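Long-range contacts in nucleotidyltransferase-like protein (Exiguobacterium sibiricum, PDB 3C18), which is of unestablished function but probably acts as a nucleotidyltransferase, with a substrate-binding-like and a helix-turn-helix region: residues A[19-23]-A[101-105]; A[51-56]-A[67-71]. All coordinates share one frame. Residues are numbered along the deposited sequence.

Interaction 1: residues A[19-23]-A[101-105]; sequences TQGII and NDYLT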
loop_
_atom_site.group_PDB
_atom_site.type_symbol
_atom_site.label_atom_id
_atom_site.label_comp_id
_atom_site.label_asym_id
_atom_site.label_seq_id
_atom_site.Cartn_x
_atom_site.Cartn_y
_atom_site.Cartn_z
ATOM N N THR A 19 28.991 1.719 -6.236
ATOM C CA THR A 19 28.302 2.990 -6.050
ATOM C C THR A 19 28.167 3.696 -7.394
ATOM O O THR A 19 29.150 3.881 -8.080
ATOM C CB THR A 19 29.061 3.871 -5.074
ATOM O OG1 THR A 19 29.158 3.191 -3.812
ATOM C CG2 THR A 19 28.358 5.195 -4.902
ATOM N N GLN A 20 26.931 4.066 -7.758
ATOM C CA GLN A 20 26.650 4.685 -9.076
ATOM C C GLN A 20 26.486 6.191 -8.961
ATOM O O GLN A 20 26.705 6.941 -9.907
ATOM C CB GLN A 20 25.386 4.084 -9.711
ATOM C CG GLN A 20 25.410 2.580 -9.788
ATOM C CD GLN A 20 26.578 2.089 -10.604
ATOM O OE1 GLN A 20 26.727 2.469 -11.746
ATOM N NE2 GLN A 20 27.414 1.239 -10.023
ATOM N N GLY A 21 26.097 6.639 -7.788
ATOM C CA GLY A 21 25.874 8.067 -7.588
ATOM C C GLY A 21 25.633 8.476 -6.166
ATOM O O GLY A 21 25.228 7.681 -5.321
ATOM N N ILE A 22 25.967 9.725 -5.907
ATOM C CA ILE A 22 25.741 10.349 -4.624
ATOM C C ILE A 22 25.227 11.749 -4.832
ATOM O O ILE A 22 25.809 12.555 -5.544
ATOM C CB ILE A 22 27.003 10.380 -3.740
ATOM C CG1 ILE A 22 27.628 8.982 -3.622
ATOM C CG2 ILE A 22 26.684 10.939 -2.366
ATOM C CD1 ILE A 22 28.945 9.026 -2.903
ATOM N N ILE A 23 24.079 11.985 -4.233
ATOM C CA ILE A 23 23.359 13.242 -4.326
ATOM C C ILE A 23 23.243 13.858 -2.954
ATOM O O ILE A 23 23.022 13.165 -1.975
ATOM C CB ILE A 23 21.918 12.990 -4.874
ATOM C CG1 ILE A 23 21.920 13.013 -6.401
ATOM C CG2 ILE A 23 20.941 14.012 -4.341
ATOM C CD1 ILE A 23 21.814 14.391 -7.007
ATOM N N ASN A 101 29.661 6.500 -14.619
ATOM C CA ASN A 101 28.956 6.191 -15.865
ATOM C C ASN A 101 27.822 7.172 -16.143
ATOM O O ASN A 101 26.804 6.820 -16.733
ATOM C CB ASN A 101 28.415 4.757 -15.812
ATOM C CG ASN A 101 29.521 3.722 -15.656
ATOM O OD1 ASN A 101 30.606 3.864 -16.233
ATOM N ND2 ASN A 101 29.251 2.673 -14.867
ATOM N N ASP A 102 28.021 8.397 -15.679
ATOM C CA ASP A 102 27.077 9.487 -15.908
ATOM C C ASP A 102 25.680 9.092 -15.427
ATOM O O ASP A 102 24.668 9.625 -15.863
ATOM C CB ASP A 102 27.032 9.830 -17.389
ATOM C CG ASP A 102 28.298 10.528 -17.863
ATOM O OD1 ASP A 102 28.878 11.321 -17.076
ATOM O OD2 ASP A 102 28.709 10.291 -19.029
ATOM N N TYR A 103 25.653 8.140 -14.514
ATOM C CA TYR A 103 24.388 7.620 -14.005
ATOM C C TYR A 103 23.400 8.716 -13.556
ATOM O O TYR A 103 22.218 8.716 -13.934
ATOM C CB TYR A 103 24.632 6.597 -12.900
ATOM C CG TYR A 103 23.363 6.244 -12.172
ATOM C CD1 TYR A 103 22.478 5.316 -12.705
ATOM C CD2 TYR A 103 23.032 6.859 -10.968
ATOM C CE1 TYR A 103 21.309 5.004 -12.069
ATOM C CE2 TYR A 103 21.864 6.567 -10.331
ATOM C CZ TYR A 103 20.995 5.625 -10.884
ATOM O OH TYR A 103 19.806 5.294 -10.251
ATOM N N LEU A 104 23.886 9.660 -12.774
ATOM C CA LEU A 104 23.005 10.687 -12.194
ATOM C C LEU A 104 22.720 11.802 -13.187
ATOM O O LEU A 104 21.654 12.388 -13.165
ATOM C CB LEU A 104 23.550 11.272 -10.901
ATOM C CG LEU A 104 23.411 10.370 -9.692
ATOM C CD1 LEU A 104 24.154 10.975 -8.501
ATOM C CD2 LEU A 104 21.927 10.139 -9.363
ATOM N N THR A 105 23.677 12.085 -14.059
ATOM C CA THR A 105 23.488 13.151 -15.055
ATOM C C THR A 105 22.403 12.730 -16.040
ATOM O O THR A 105 21.529 13.513 -16.413
ATOM C CB THR A 105 24.808 13.515 -15.800
ATOM O OG1 THR A 105 25.668 14.235 -14.903
ATOM C CG2 THR A 105 24.518 14.384 -17.032
#
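A classic beta bulge interrupts strand 19-26 exactly where helix 103-110 begins to cover it: Q20 and G21 both face I45 of the neighbouring strand 40-46, and Q20 has helix-like backbone angles (-101/-25) within a strand. The setting is the central mixed sheet of the nucleotidyltransferase-like fold, with strand 19-26 lying between strands 40-46 and 95-99 and the start of the helix laid on one face. Because of the bulge, the CA-to-CB bond of Q20 and the place a CB would take on G21 both point toward the helix, with CA-CA distances of 6.2 Å for Q20-Y103 and 6.0 Å for G21-L104. An ideal CB on G21 would lie 2.5 Å from L104 CD1, a clash, so the absent side chain is what lets the leucine lie against the backbone: L104 CD1 is 3.5 Å from G21 CA and 3.4 Å from I22 N. The two segments bury 270 Å² between them, by van der Waals contact and without hydrogen bonds to each other. Polar needs are met by neighbours instead: Q20 NE2 donates to E18 O, and E99 OE1 receives L104 N at the start of the helix. I22 points away, onto Y10 and Y13 of helix 2-15 across the sheet, whereas I23 returns toward the helix, its CG1 3.7 Å from L104 CD1. At the Q20 end the contact is CH-pi: Q20 CB sits 4.1 Å from the centroid of the Y103 ring, 25° off the ring normal.

Interaction 2: residues A[51-56]-A[67-71]; sequences VEWTVK and LHLVH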
loop_
_atom_site.group_PDB
_atom_site.type_symbol
_atom_site.label_atom_id
_atom_site.label_comp_id
_atom_site.label_asym_id
_atom_site.label_seq_id
_atom_site.Cartn_x
_atom_site.Cartn_y
_atom_site.Cartn_z
ATOM N N VAL A 51 22.045 -4.759 -0.661
ATOM C CA VAL A 51 21.222 -3.581 -0.387
ATOM C C VAL A 51 19.880 -3.518 -1.128
ATOM O O VAL A 51 19.783 -3.744 -2.338
ATOM C CB VAL A 51 21.989 -2.268 -0.686
ATOM C CG1 VAL A 51 21.043 -1.088 -0.538
ATOM C CG2 VAL A 51 23.195 -2.087 0.241
ATOM N N GLU A 52 18.847 -3.196 -0.364
ATOM C CA GLU A 52 17.562 -2.871 -0.921
ATOM C C GLU A 52 17.400 -1.357 -0.709
ATOM O O GLU A 52 17.535 -0.530 -1.616
ATOM C CB GLU A 52 16.485 -3.644 -0.170
ATOM C CG GLU A 52 15.274 -4.002 -1.016
ATOM C CD GLU A 52 15.466 -5.342 -1.763
ATOM O OE1 GLU A 52 15.662 -6.378 -1.074
ATOM O OE2 GLU A 52 15.410 -5.357 -3.025
ATOM N N TRP A 53 17.046 -0.999 0.522
ATOM C CA TRP A 53 17.065 0.402 0.946
ATOM C C TRP A 53 17.285 0.485 2.453
ATOM O O TRP A 53 16.637 -0.213 3.228
ATOM C CB TRP A 53 15.753 1.083 0.575
ATOM C CG TRP A 53 15.477 2.329 1.347
ATOM C CD1 TRP A 53 16.114 3.535 1.212
ATOM C CD2 TRP A 53 14.517 2.506 2.387
ATOM N NE1 TRP A 53 15.620 4.442 2.114
ATOM C CE2 TRP A 53 14.638 3.837 2.848
ATOM C CE3 TRP A 53 13.562 1.677 2.968
ATOM C CZ2 TRP A 53 13.843 4.357 3.858
ATOM C CZ3 TRP A 53 12.783 2.189 3.973
ATOM C CH2 TRP A 53 12.905 3.535 4.395
ATOM N N THR A 54 18.214 1.324 2.850
ATOM C CA THR A 54 18.499 1.527 4.292
ATOM C C THR A 54 18.886 2.955 4.576
ATOM O O THR A 54 19.058 3.770 3.655
ATOM C CB THR A 54 19.549 0.514 4.886
ATOM O OG1 THR A 54 19.562 0.613 6.334
ATOM C CG2 THR A 54 20.949 0.729 4.300
ATOM N N VAL A 55 18.952 3.263 5.860
ATOM C CA VAL A 55 19.254 4.639 6.333
ATOM C C VAL A 55 20.254 4.620 7.485
ATOM O O VAL A 55 20.249 3.736 8.325
ATOM C CB VAL A 55 18.021 5.381 6.791
ATOM C CG1 VAL A 55 18.387 6.822 7.239
ATOM C CG2 VAL A 55 16.936 5.349 5.726
ATOM N N LYS A 56 21.117 5.613 7.466
ATOM C CA LYS A 56 22.141 5.835 8.495
ATOM C C LYS A 56 22.088 7.322 8.875
ATOM O O LYS A 56 21.825 8.159 8.042
ATOM C CB LYS A 56 23.523 5.490 7.925
ATOM C CG LYS A 56 23.594 4.118 7.262
ATOM C CD LYS A 56 25.001 3.785 6.788
ATOM C CE LYS A 56 25.035 2.501 5.922
ATOM N NZ LYS A 56 26.396 1.866 5.720
ATOM N N LEU A 67 21.720 9.617 5.687
ATOM C CA LEU A 67 22.150 8.915 4.506
ATOM C C LEU A 67 21.171 7.804 4.105
ATOM O O LEU A 67 20.943 6.833 4.850
ATOM C CB LEU A 67 23.554 8.380 4.716
ATOM C CG LEU A 67 24.299 7.882 3.485
ATOM C CD1 LEU A 67 25.771 8.085 3.634
ATOM C CD2 LEU A 67 23.964 6.417 3.259
ATOM N N HIS A 68 20.599 7.987 2.919
ATOM C CA HIS A 68 19.762 6.979 2.267
ATOM C C HIS A 68 20.575 6.175 1.259
ATOM O O HIS A 68 21.114 6.713 0.317
ATOM C CB HIS A 68 18.533 7.612 1.624
ATOM C CG HIS A 68 17.487 8.028 2.627
ATOM N ND1 HIS A 68 16.212 7.501 2.642
ATOM C CD2 HIS A 68 17.548 8.891 3.675
ATOM C CE1 HIS A 68 15.524 8.043 3.638
ATOM N NE2 HIS A 68 16.316 8.884 4.287
ATOM N N LEU A 69 20.676 4.882 1.534
ATOM C CA LEU A 69 21.393 3.917 0.710
ATOM C C LEU A 69 20.326 3.090 0.013
ATOM O O LEU A 69 19.540 2.413 0.677
ATOM C CB LEU A 69 22.283 3.005 1.582
ATOM C CG LEU A 69 23.264 2.093 0.825
ATOM C CD1 LEU A 69 24.231 2.894 -0.024
ATOM C CD2 LEU A 69 24.023 1.211 1.786
ATOM N N VAL A 70 20.269 3.213 -1.315
ATOM C CA VAL A 70 19.243 2.548 -2.122
ATOM C C VAL A 70 19.839 1.815 -3.305
ATOM O O VAL A 70 20.724 2.316 -3.953
ATOM C CB VAL A 70 18.255 3.572 -2.673
ATOM C CG1 VAL A 70 17.135 2.882 -3.438
ATOM C CG2 VAL A 70 17.688 4.404 -1.523
ATOM N N HIS A 71 19.327 0.631 -3.566
ATOM C CA HIS A 71 19.795 -0.141 -4.743
ATOM C C HIS A 71 19.231 0.490 -5.999
ATOM O O HIS A 71 18.086 0.924 -6.026
ATOM C CB HIS A 71 19.357 -1.605 -4.653
ATOM C CG HIS A 71 20.072 -2.496 -5.611
ATOM N ND1 HIS A 71 19.809 -2.481 -6.966
ATOM C CD2 HIS A 71 21.073 -3.385 -5.429
ATOM C CE1 HIS A 71 20.601 -3.344 -7.572
ATOM N NE2 HIS A 71 21.365 -3.925 -6.660
#
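Strands 53-60 and 63-71 form a beta hairpin at one border of the mixed sheet, their short segments antiparallel at 163° with axes 4.7 Å apart. The hydrogen-bonded pairs are complete: T54 N to L69 O is 2.8 Å and L69 N to T54 O 2.9 Å, while K56 N to L67 O is 2.9 Å and L67 N to K56 O 2.8 Å. Before the strand proper, E52 O accepts H71 N at 2.9 Å. L69 O and L67 O also receive CA-H...O contacts, from W53 CA (3.2 Å) and V55 CA (3.1 Å). Several polar groups are satisfied from outside: T54 OG1 bonds E245 of the second subunit, W53 O accepts from K253 of that subunit, K56 NZ bonds Y13, and H71 ND1 caps Q73 N of helix 72-81. H68 is held at both ring nitrogens, NE2 by D36 and ND1 by W53, whose NE1 donates diagonally (3.2 Å, 169°) between neighbouring non-hydrogen-bonded pairs, W53-V70 and V55-H68; V55 CG2 covers the H68 ring face, 3.8 Å from its centroid.

Interactions 1 and 2 belong to the same mixed sheet, and strand 40-46 separates them, pairing with 63-71 on one edge and with 19-26 on the other. Their centres are 15 Å apart and their nearest atoms about 6 Å, without touching. In sequence, residues 51-71, which include the hairpin, fall wholly between the two segments of interaction 1. Helix 72-81, which follows the hairpin, links them physically: V70 packs on its L75 and W78, and Y103 on its E72 and L75. Y13 of helix 2-15 connects them on the other face, meeting both I22 and L67. Interaction 2 faces the second subunit, which does not touch interaction 1.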